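Side-chain contacts in alpha-/beta-galactoside alpha-2,3-sialyltransferase (Photobacterium phosphoreum, PDB 2ZWI), which probably transfers sialic acid from its CMP-activated form to galactosides in alpha-2,3 linkage, and binds cytidine monophosphate and zinc: residues 55-58 / 59-62; 141-144 / 145-149; 175-178 / 179-182; 205-208 / 209-212. All coordinates share one frame; numbering follows the deposited sequence.

All four contacts are local turns or helix ends in a GT-B protein, and none lies at the CMP pocket or the zinc site. Contacts 1 and 4 begin helices with an asparagine N-cap, contact 2 ends a helix on a glycine, and contact 3 is a 3-10 turn in a loop. Contacts 1 and 2 have centres 21 Å apart and both pack on helix 86-98. Contacts 1 and 3 lie on opposite sides of the chain's centre, with centres 36 Å apart. The widest separation is between contacts 2 and 4, at 42 Å between centres. Contact 3 touches helix 350-357, whereas contact 4 packs on helix 14-26.

Contact 1: 55-58 / 59-62; sequences FKNR and PELI
Phe55 lays one face of its ring on the backbone of Leu61, making the tightly packed half of this contact. Leu61 CA sits 3.9 Å from the Phe55 ring centroid, a CH-pi contact displaced toward the rim. Beside it, Leu61 CB comes within 3.8 Å of Phe55 CG, the side chains crossing at about a right angle. Leu61 has CG anti to the backbone N (chi1 -179°), which leads its branches past the CD2 side of the ring toward Leu33, Val7 and Val9. A branched apolar residue suits this buried place, and the flat ring of Phe55 can lie against Leu61 and still reach Leu33.

The looser side, nearer the solvent, is that of Asn57, Pro59 and Glu60. Asn57 OD1 accepts from Glu60 N at 3.0 Å, the donor lying almost in line with the side-chain C=O; a short amide suits an N-H of the first turn that otherwise has only a weak bond to Asn57 O. The same OD1 is 3.3 Å from Pro59 CG. Proline fits the first turn, where its missing N-H sacrifices no helical hydrogen bond, and Glu60, its carboxylate leading away, probably interacts favourably with the helix dipole.

Partly exposed Arg58 runs alongside Ile62, CG to CD1 3.9 Å, and its end is held by a salt bridge from NH2 to Asp88 on helix 86-98. Leu61 N to Asn57 O and Ile62 N to Arg58 O begin the regular helical bonding.

This is an asparagine N-cap opening helix 58-70, the helix of a beta-alpha-beta crossover from edge strand 52-54 to strand 74-82 in a Rossmann-like sheet.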
loop_
_atom_site.group_PDB
_atom_site.type_symbol
_atom_site.label_atom_id
_atom_site.label_comp_id
_atom_site.label_asym_id
_atom_site.label_seq_id
_atom_site.Cartn_x
_atom_site.Cartn_y
_atom_site.Cartn_z
ATOM N N PHE A 55 -9.378 -12.468 13.551
ATOM C CA PHE A 55 -9.734 -13.716 12.889
ATOM C C PHE A 55 -8.598 -14.098 11.959
ATOM O O PHE A 55 -8.085 -13.250 11.223
ATOM C CB PHE A 55 -11.047 -13.536 12.128
ATOM C CG PHE A 55 -12.188 -13.148 13.013
ATOM C CD1 PHE A 55 -12.956 -14.122 13.642
ATOM C CD2 PHE A 55 -12.468 -11.811 13.262
ATOM C CE1 PHE A 55 -14.003 -13.764 14.483
ATOM C CE2 PHE A 55 -13.496 -11.448 14.094
ATOM C CZ PHE A 55 -14.268 -12.423 14.710
ATOM N N LYS A 56 -8.188 -15.363 12.019
ATOM C CA LYS A 56 -7.075 -15.851 11.211
ATOM C C LYS A 56 -7.426 -15.943 9.734
ATOM O O LYS A 56 -6.535 -15.914 8.886
ATOM C CB LYS A 56 -6.589 -17.211 11.715
ATOM C CG LYS A 56 -5.822 -17.160 13.027
ATOM C CD LYS A 56 -5.925 -18.502 13.737
ATOM C CE LYS A 56 -5.095 -18.542 15.011
ATOM N NZ LYS A 56 -3.673 -18.863 14.713
ATOM N N ASN A 57 -8.717 -16.065 9.423
ATOM C CA ASN A 57 -9.153 -16.098 8.029
ATOM C C ASN A 57 -10.517 -15.456 7.780
ATOM O O ASN A 57 -11.298 -15.236 8.711
ATOM C CB ASN A 57 -9.116 -17.533 7.481
ATOM C CG ASN A 57 -9.945 -18.493 8.308
ATOM O OD1 ASN A 57 -11.136 -18.279 8.523
ATOM N ND2 ASN A 57 -9.315 -19.566 8.778
ATOM N N ARG A 58 -10.781 -15.167 6.509
ATOM C CA ARG A 58 -12.025 -14.540 6.066
ATOM C C ARG A 58 -13.312 -15.331 6.402
ATOM O O ARG A 58 -14.276 -14.738 6.902
ATOM C CB ARG A 58 -11.937 -14.215 4.571
ATOM C CG ARG A 58 -12.883 -13.114 4.093
ATOM C CD ARG A 58 -12.864 -13.009 2.554
ATOM N NE ARG A 58 -13.437 -14.192 1.911
ATOM C CZ ARG A 58 -13.263 -14.538 0.635
ATOM N NH1 ARG A 58 -13.852 -15.636 0.168
ATOM N NH2 ARG A 58 -12.517 -13.800 -0.183
ATOM N N PRO A 59 -13.350 -16.659 6.134
ATOM C CA PRO A 59 -14.589 -17.349 6.517
ATOM C C PRO A 59 -14.915 -17.323 8.027
ATOM O O PRO A 59 -16.099 -17.296 8.379
ATOM C CB PRO A 59 -14.391 -18.782 5.991
ATOM C CG PRO A 59 -12.922 -18.935 5.813
ATOM C CD PRO A 59 -12.392 -17.571 5.481
ATOM N N GLU A 60 -13.903 -17.295 8.902
ATOM C CA GLU A 60 -14.174 -17.162 10.346
ATOM C C GLU A 60 -14.742 -15.790 10.695
ATOM O O GLU A 60 -15.664 -15.687 11.496
ATOM C CB GLU A 60 -12.940 -17.439 11.215
ATOM C CG GLU A 60 -12.510 -18.920 11.320
ATOM C CD GLU A 60 -13.646 -19.890 11.657
ATOM O OE1 GLU A 60 -13.722 -20.946 10.988
ATOM O OE2 GLU A 60 -14.457 -19.618 12.580
ATOM N N LEU A 61 -14.187 -14.743 10.094
ATOM C CA LEU A 61 -14.660 -13.377 10.337
ATOM C C LEU A 61 -16.116 -13.231 9.913
ATOM O O LEU A 61 -16.940 -12.663 10.643
ATOM C CB LEU A 61 -13.759 -12.342 9.641
ATOM C CG LEU A 61 -14.114 -10.855 9.827
ATOM C CD1 LEU A 61 -12.868 -9.972 9.726
ATOM C CD2 LEU A 61 -15.181 -10.408 8.818
ATOM N N ILE A 62 -16.428 -13.758 8.735
ATOM C CA ILE A 62 -17.772 -13.705 8.178
ATOM C C ILE A 62 -18.800 -14.412 9.083
ATOM O O ILE A 62 -19.904 -13.904 9.285
ATOM C CB ILE A 62 -17.782 -14.261 6.737
ATOM C CG1 ILE A 62 -17.238 -13.202 5.762
ATOM C CG2 ILE A 62 -19.182 -14.713 6.330
ATOM C CD1 ILE A 62 -16.735 -13.746 4.447
#

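Contact 2: 141-144 / 145-149; sequences NIQS and SINGT
Thr149 folds back on Ser144 in a Schellman motif that ends helix 128-147. Thr149 N donates to Ser144 O at 2.8 Å, while Gly148 N points toward Ser145 O, as the motif requires, and also donates to Ser144 O. Gly148, the C-prime residue, has a positive phi of 98°; a side chain there would press on the preceding carbonyl oxygen, so glycine fits the reversal.

Upstream, the side chains sort themselves by face. Ile142 and Ile146, one turn apart, lie side by side and point the same way, with Ile142 CG2 3.8 Å from Ile146 CD1. Apolar isoleucines suit this buried side, where Ile146 meets Val90 and Ile93 of helix 86-98 and Ile142 meets Phe162. Gln143 and Asn147 lie across each other at a slant, their amide planes 40° apart. The Gln143 chain leaves CB opposite the backbone N (chi1 -169°), then folds at chi2, which brings its amide round to Asn147. The Asn147 amide is probably modelled the wrong way round, so nothing is claimed for the pairing of its O and N.

Serine is tolerated in these last turns because its short hydroxyl can bond back to the chain: Ser144 OG to Asp140 O. Ser145 OG instead meets the side chain of Gln150.

Ser144 O gathers three donors, Gly148 N, Thr149 N and Thr149 OG1; Thr149 OG1 reaches Ser144 O at 3.0 Å and lies 3.3 Å from Ser144 CB.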
loop_
_atom_site.group_PDB
_atom_site.type_symbol
_atom_site.label_atom_id
_atom_site.label_comp_id
_atom_site.label_asym_id
_atom_site.label_seq_id
_atom_site.Cartn_x
_atom_site.Cartn_y
_atom_site.Cartn_z
ATOM N N ASN A 141 -21.097 -6.068 -13.392
ATOM C CA ASN A 141 -20.015 -6.997 -13.022
ATOM C C ASN A 141 -19.964 -7.195 -11.511
ATOM O O ASN A 141 -19.932 -8.324 -11.011
ATOM C CB ASN A 141 -18.629 -6.451 -13.428
ATOM C CG ASN A 141 -18.354 -6.499 -14.922
ATOM O OD1 ASN A 141 -19.050 -7.169 -15.702
ATOM N ND2 ASN A 141 -17.293 -5.779 -15.331
ATOM N N ILE A 142 -19.926 -6.073 -10.792
ATOM C CA ILE A 142 -19.802 -6.076 -9.331
ATOM C C ILE A 142 -21.059 -6.652 -8.676
ATOM O O ILE A 142 -20.974 -7.478 -7.774
ATOM C CB ILE A 142 -19.525 -4.645 -8.788
ATOM C CG1 ILE A 142 -18.192 -4.105 -9.326
ATOM C CG2 ILE A 142 -19.569 -4.609 -7.242
ATOM C CD1 ILE A 142 -18.117 -2.606 -9.311
ATOM N N GLN A 143 -22.225 -6.210 -9.138
ATOM C CA GLN A 143 -23.481 -6.717 -8.615
ATOM C C GLN A 143 -23.611 -8.230 -8.830
ATOM O O GLN A 143 -24.007 -8.938 -7.909
ATOM C CB GLN A 143 -24.676 -5.950 -9.190
ATOM C CG GLN A 143 -26.007 -6.244 -8.489
ATOM C CD GLN A 143 -26.021 -5.835 -7.019
ATOM O OE1 GLN A 143 -25.845 -4.660 -6.680
ATOM N NE2 GLN A 143 -26.254 -6.802 -6.140
ATOM N N SER A 144 -23.252 -8.714 -10.021
ATOM C CA SER A 144 -23.271 -10.156 -10.324
ATOM C C SER A 144 -22.371 -10.982 -9.407
ATOM O O SER A 144 -22.746 -12.082 -8.998
ATOM C CB SER A 144 -22.881 -10.432 -11.776
ATOM O OG SER A 144 -23.732 -9.762 -12.677
ATOM N N SER A 145 -21.186 -10.454 -9.109
ATOM C CA SER A 145 -20.277 -11.038 -8.117
ATOM C C SER A 145 -20.882 -11.097 -6.721
ATOM O O SER A 145 -20.712 -12.089 -6.011
ATOM C CB SER A 145 -18.968 -10.250 -8.058
ATOM O OG SER A 145 -18.221 -10.456 -9.240
ATOM N N ILE A 146 -21.571 -10.024 -6.334
ATOM C CA ILE A 146 -22.209 -9.936 -5.019
ATOM C C ILE A 146 -23.434 -10.854 -4.945
ATOM O O ILE A 146 -23.697 -11.471 -3.913
ATOM C CB ILE A 146 -22.591 -8.475 -4.672
ATOM C CG1 ILE A 146 -21.324 -7.645 -4.397
ATOM C CG2 ILE A 146 -23.574 -8.433 -3.499
ATOM C CD1 ILE A 146 -21.563 -6.132 -4.349
ATOM N N ASN A 147 -24.167 -10.935 -6.051
ATOM C CA ASN A 147 -25.296 -11.851 -6.193
ATOM C C ASN A 147 -24.852 -13.305 -6.233
ATOM O O ASN A 147 -25.604 -14.194 -5.836
ATOM C CB ASN A 147 -26.100 -11.530 -7.463
ATOM C CG ASN A 147 -26.835 -10.204 -7.372
ATOM O OD1 ASN A 147 -27.215 -9.627 -8.389
ATOM N ND2 ASN A 147 -27.039 -9.716 -6.153
ATOM N N GLY A 148 -23.643 -13.539 -6.743
ATOM C CA GLY A 148 -23.047 -14.879 -6.781
ATOM C C GLY A 148 -23.204 -15.584 -8.112
ATOM O O GLY A 148 -23.167 -16.810 -8.178
ATOM N N THR A 149 -23.354 -14.814 -9.184
ATOM C CA THR A 149 -23.652 -15.379 -10.499
ATOM C C THR A 149 -22.430 -15.433 -11.418
ATOM O O THR A 149 -22.438 -16.122 -12.455
ATOM C CB THR A 149 -24.797 -14.611 -11.175
ATOM O OG1 THR A 149 -24.546 -13.201 -11.085
ATOM C CG2 THR A 149 -26.136 -14.928 -10.494
#

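Contact 3: 175-178 / 179-182; sequences ADIF and ETNL
Thr180 and Ile177 make the main polar contact: Thr180 OG1 donates to Ile177 O at 2.8 Å, and Thr180 N adds a weak bond to the same oxygen. The hydroxyl lies between the backbone N and the carbonyl carbon (chi1 60°). Threonine suits the place because one hydroxyl can donate to Ile177 O and accept weakly from Leu182 N, closing an ST turn. A backbone bond from Glu179 N to Asp176 O, 2.9 Å, spans three residues as in a 3-10 turn; its donor stands well above the carbonyl plane.

The apolar contact across the turn is on the buried side, where Ile177 CD1 meets Leu182 CD1 at 3.9 Å, beside Tyr117 and Tyr121 of helix 114-125 and Val354 of helix 350-357. Phe178, one ring face against Ile177 CG2, packs on Leu184, Leu187 and Ile191.

Water makes two further links. One molecule donates to Ala175 O at 2.8 Å and to Glu179 OE1, which the bend at chi2 brings round; another donates to Leu182 O at 3.2 Å and weakly to Phe178 O. Asp176 instead pairs with Arg174.

The Thr180 hydroxyl thus grips a carbonyl at the C-terminal end of the 3-10 segment, whereas the exposed Glu179 carboxylate is tied to Ala175 O through water alone.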
loop_
_atom_site.group_PDB
_atom_site.type_symbol
_atom_site.label_atom_id
_atom_site.label_comp_id
_atom_site.label_asym_id
_atom_site.label_seq_id
_atom_site.Cartn_x
_atom_site.Cartn_y
_atom_site.Cartn_z
ATOM N N ALA A 175 -3.589 10.011 -5.251
ATOM C CA ALA A 175 -4.860 10.512 -5.758
ATOM C C ALA A 175 -4.680 11.448 -6.971
ATOM O O ALA A 175 -5.583 11.582 -7.793
ATOM C CB ALA A 175 -5.624 11.222 -4.640
ATOM N N ASP A 176 -3.511 12.076 -7.071
ATOM C CA ASP A 176 -3.195 13.001 -8.170
ATOM C C ASP A 176 -2.822 12.303 -9.489
ATOM O O ASP A 176 -2.428 12.971 -10.458
ATOM C CB ASP A 176 -2.082 13.976 -7.749
ATOM C CG ASP A 176 -0.796 13.262 -7.347
ATOM O OD1 ASP A 176 -0.871 12.107 -6.854
ATOM O OD2 ASP A 176 0.297 13.851 -7.524
ATOM N N ILE A 177 -2.947 10.976 -9.527
ATOM C CA ILE A 177 -2.838 10.225 -10.782
ATOM C C ILE A 177 -3.819 10.780 -11.838
ATOM O O ILE A 177 -3.511 10.801 -13.028
ATOM C CB ILE A 177 -3.028 8.682 -10.575
ATOM C CG1 ILE A 177 -2.658 7.886 -11.846
ATOM C CG2 ILE A 177 -4.457 8.349 -10.103
ATOM C CD1 ILE A 177 -1.179 7.970 -12.259
ATOM N N PHE A 178 -4.980 11.253 -11.383
ATOM C CA PHE A 178 -5.997 11.817 -12.274
ATOM C C PHE A 178 -5.682 13.238 -12.737
ATOM O O PHE A 178 -6.460 13.829 -13.496
ATOM C CB PHE A 178 -7.380 11.763 -11.618
ATOM C CG PHE A 178 -7.847 10.367 -11.308
ATOM C CD1 PHE A 178 -8.276 9.517 -12.327
ATOM C CD2 PHE A 178 -7.857 9.900 -10.001
ATOM C CE1 PHE A 178 -8.712 8.223 -12.049
ATOM C CE2 PHE A 178 -8.284 8.604 -9.709
ATOM C CZ PHE A 178 -8.707 7.757 -10.739
ATOM N N GLU A 179 -4.550 13.777 -12.291
ATOM C CA GLU A 179 -4.087 15.095 -12.721
ATOM C C GLU A 179 -2.763 15.026 -13.480
ATOM O O GLU A 179 -2.089 16.043 -13.637
ATOM C CB GLU A 179 -3.973 16.064 -11.536
ATOM C CG GLU A 179 -5.253 16.824 -11.224
ATOM C CD GLU A 179 -6.334 15.933 -10.652
ATOM O OE1 GLU A 179 -6.027 15.132 -9.738
ATOM O OE2 GLU A 179 -7.493 16.031 -11.118
ATOM N N THR A 180 -2.403 13.835 -13.962
ATOM C CA THR A 180 -1.200 13.662 -14.788
ATOM C C THR A 180 -1.573 13.709 -16.276
ATOM O O THR A 180 -2.712 14.030 -16.618
ATOM C CB THR A 180 -0.469 12.337 -14.458
ATOM O OG1 THR A 180 -1.347 11.227 -14.695
ATOM C CG2 THR A 180 0.001 12.323 -12.997
ATOM N N ASN A 181 -0.619 13.398 -17.154
ATOM C CA ASN A 181 -0.888 13.332 -18.602
ATOM C C ASN A 181 -1.667 12.083 -19.017
ATOM O O ASN A 181 -2.053 11.951 -20.178
ATOM C CB ASN A 181 0.410 13.409 -19.422
ATOM C CG ASN A 181 1.083 14.777 -19.343
ATOM O OD1 ASN A 181 0.423 15.820 -19.349
ATOM N ND2 ASN A 181 2.413 14.772 -19.275
ATOM N N LEU A 182 -1.893 11.157 -18.087
ATOM C CA LEU A 182 -2.639 9.937 -18.425
ATOM C C LEU A 182 -4.110 10.272 -18.697
ATOM O O LEU A 182 -4.730 10.961 -17.886
ATOM C CB LEU A 182 -2.531 8.904 -17.296
ATOM C CG LEU A 182 -1.144 8.436 -16.838
ATOM C CD1 LEU A 182 -1.317 7.160 -16.034
ATOM C CD2 LEU A 182 -0.202 8.198 -18.006
HETATM O O HOH W 1 -7.316 13.753 -8.024
HETATM O O HOH W 2 -7.307 12.067 -16.392
#

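Contact 4: 205-208 / 209-212; sequences TFNS and QQKN
Gln210 reaches back from the first turn of helix 208-218 over Phe206 and Asn207. Its CB lies over one face of the Phe206 ring, 4.0 Å from the centroid and displaced toward the rim, in a CH-pi contact. CB also sits 3.4 Å from Asn207 O. The next atom, CG, stands anti to the carbonyl carbon (chi1 -76°), which swings the chain back beside Asn207, where CG passes 3.5 Å from Asn207 OD1. From there the chain runs extended, and CD comes to 3.7 Å from Phe206 CD1, the amide plane inclined 35° to the ring.

At the tip the amide divides its work. OE1 accepts from Asn207 N at 2.9 Å, a bond whose reverse partner is Gln210 N to Asn207 OD1, also 2.9 Å. These reciprocal bonds make a capping box: Asn207 is the N-cap and Gln210 the N3 residue, where a long side-chain acceptor suits the N-H of the cap. OE1 takes a second donor, a water it shares with Thr205 O. A glutamine does this work without the charge of the glutamate often found there, and leaves NE2 to donate to Ile24 O on helix 14-26. Here NE2 also lies 3.6 Å from Phe206 CD1.

Phe206, aromatic and buried, packs on Gln210 and on Thr21, Ile24 and Asn25 of that helix. Lys211 lays its aliphatic chain against Phe206 CB, and carries CE to 3.4 Å from Phe206 O.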
loop_
_atom_site.group_PDB
_atom_site.type_symbol
_atom_site.label_atom_id
_atom_site.label_comp_id
_atom_site.label_asym_id
_atom_site.label_seq_id
_atom_site.Cartn_x
_atom_site.Cartn_y
_atom_site.Cartn_z
ATOM N N THR A 205 0.080 14.890 14.948
ATOM C CA THR A 205 -1.031 15.213 15.850
ATOM C C THR A 205 -1.316 14.151 16.926
ATOM O O THR A 205 -2.081 14.407 17.859
ATOM C CB THR A 205 -2.335 15.535 15.080
ATOM O OG1 THR A 205 -2.685 14.436 14.230
ATOM C CG2 THR A 205 -2.173 16.790 14.227
ATOM N N PHE A 206 -0.702 12.974 16.790
ATOM C CA PHE A 206 -0.867 11.876 17.745
ATOM C C PHE A 206 -0.243 12.207 19.097
ATOM O O PHE A 206 0.882 12.723 19.167
ATOM C CB PHE A 206 -0.197 10.603 17.210
ATOM C CG PHE A 206 -1.063 9.769 16.287
ATOM C CD1 PHE A 206 -2.301 10.221 15.837
ATOM C CD2 PHE A 206 -0.613 8.520 15.855
ATOM C CE1 PHE A 206 -3.081 9.438 14.994
ATOM C CE2 PHE A 206 -1.378 7.740 14.994
ATOM C CZ PHE A 206 -2.617 8.196 14.566
ATOM N N ASN A 207 -0.967 11.888 20.168
ATOM C CA ASN A 207 -0.387 11.886 21.503
ATOM C C ASN A 207 0.430 10.606 21.729
ATOM O O ASN A 207 0.416 9.690 20.895
ATOM C CB ASN A 207 -1.479 12.073 22.574
ATOM C CG ASN A 207 -2.509 10.947 22.579
ATOM O OD1 ASN A 207 -2.172 9.763 22.476
ATOM N ND2 ASN A 207 -3.775 11.317 22.719
ATOM N N SER A 208 1.147 10.545 22.849
ATOM C CA SER A 208 2.017 9.406 23.153
ATOM C C SER A 208 1.316 8.055 23.090
ATOM O O SER A 208 1.847 7.111 22.510
ATOM C CB SER A 208 2.677 9.579 24.521
ATOM O OG SER A 208 3.875 10.308 24.388
ATOM N N GLN A 209 0.127 7.976 23.684
ATOM C CA GLN A 209 -0.648 6.741 23.742
ATOM C C GLN A 209 -0.996 6.213 22.347
ATOM O O GLN A 209 -0.981 4.998 22.111
ATOM C CB GLN A 209 -1.931 6.957 24.559
ATOM C CG GLN A 209 -2.832 5.726 24.671
ATOM C CD GLN A 209 -4.108 5.989 25.473
ATOM O OE1 GLN A 209 -5.144 5.343 25.252
ATOM N NE2 GLN A 209 -4.038 6.944 26.407
ATOM N N GLN A 210 -1.323 7.138 21.443
ATOM C CA GLN A 210 -1.618 6.814 20.054
ATOM C C GLN A 210 -0.375 6.298 19.352
ATOM O O GLN A 210 -0.424 5.289 18.655
ATOM C CB GLN A 210 -2.161 8.040 19.315
ATOM C CG GLN A 210 -3.596 8.373 19.653
ATOM C CD GLN A 210 -4.029 9.690 19.050
ATOM O OE1 GLN A 210 -3.467 10.738 19.354
ATOM N NE2 GLN A 210 -5.029 9.640 18.180
ATOM N N LYS A 211 0.739 6.994 19.545
ATOM C CA LYS A 211 2.019 6.576 18.968
ATOM C C LYS A 211 2.405 5.179 19.445
ATOM O O LYS A 211 2.785 4.318 18.637
ATOM C CB LYS A 211 3.112 7.594 19.295
ATOM C CG LYS A 211 2.960 8.909 18.543
ATOM C CD LYS A 211 4.124 9.833 18.816
ATOM C CE LYS A 211 3.849 11.230 18.292
ATOM N NZ LYS A 211 5.006 12.124 18.588
ATOM N N ASN A 212 2.277 4.958 20.754
ATOM C CA ASN A 212 2.552 3.655 21.371
ATOM C C ASN A 212 1.667 2.538 20.842
ATOM O O ASN A 212 2.148 1.426 20.594
ATOM C CB ASN A 212 2.451 3.736 22.902
ATOM C CG ASN A 212 3.564 4.563 23.514
ATOM O OD1 ASN A 212 4.664 4.660 22.959
ATOM N ND2 ASN A 212 3.286 5.165 24.671
HETATM O O HOH W 3 -4.561 13.142 19.098
#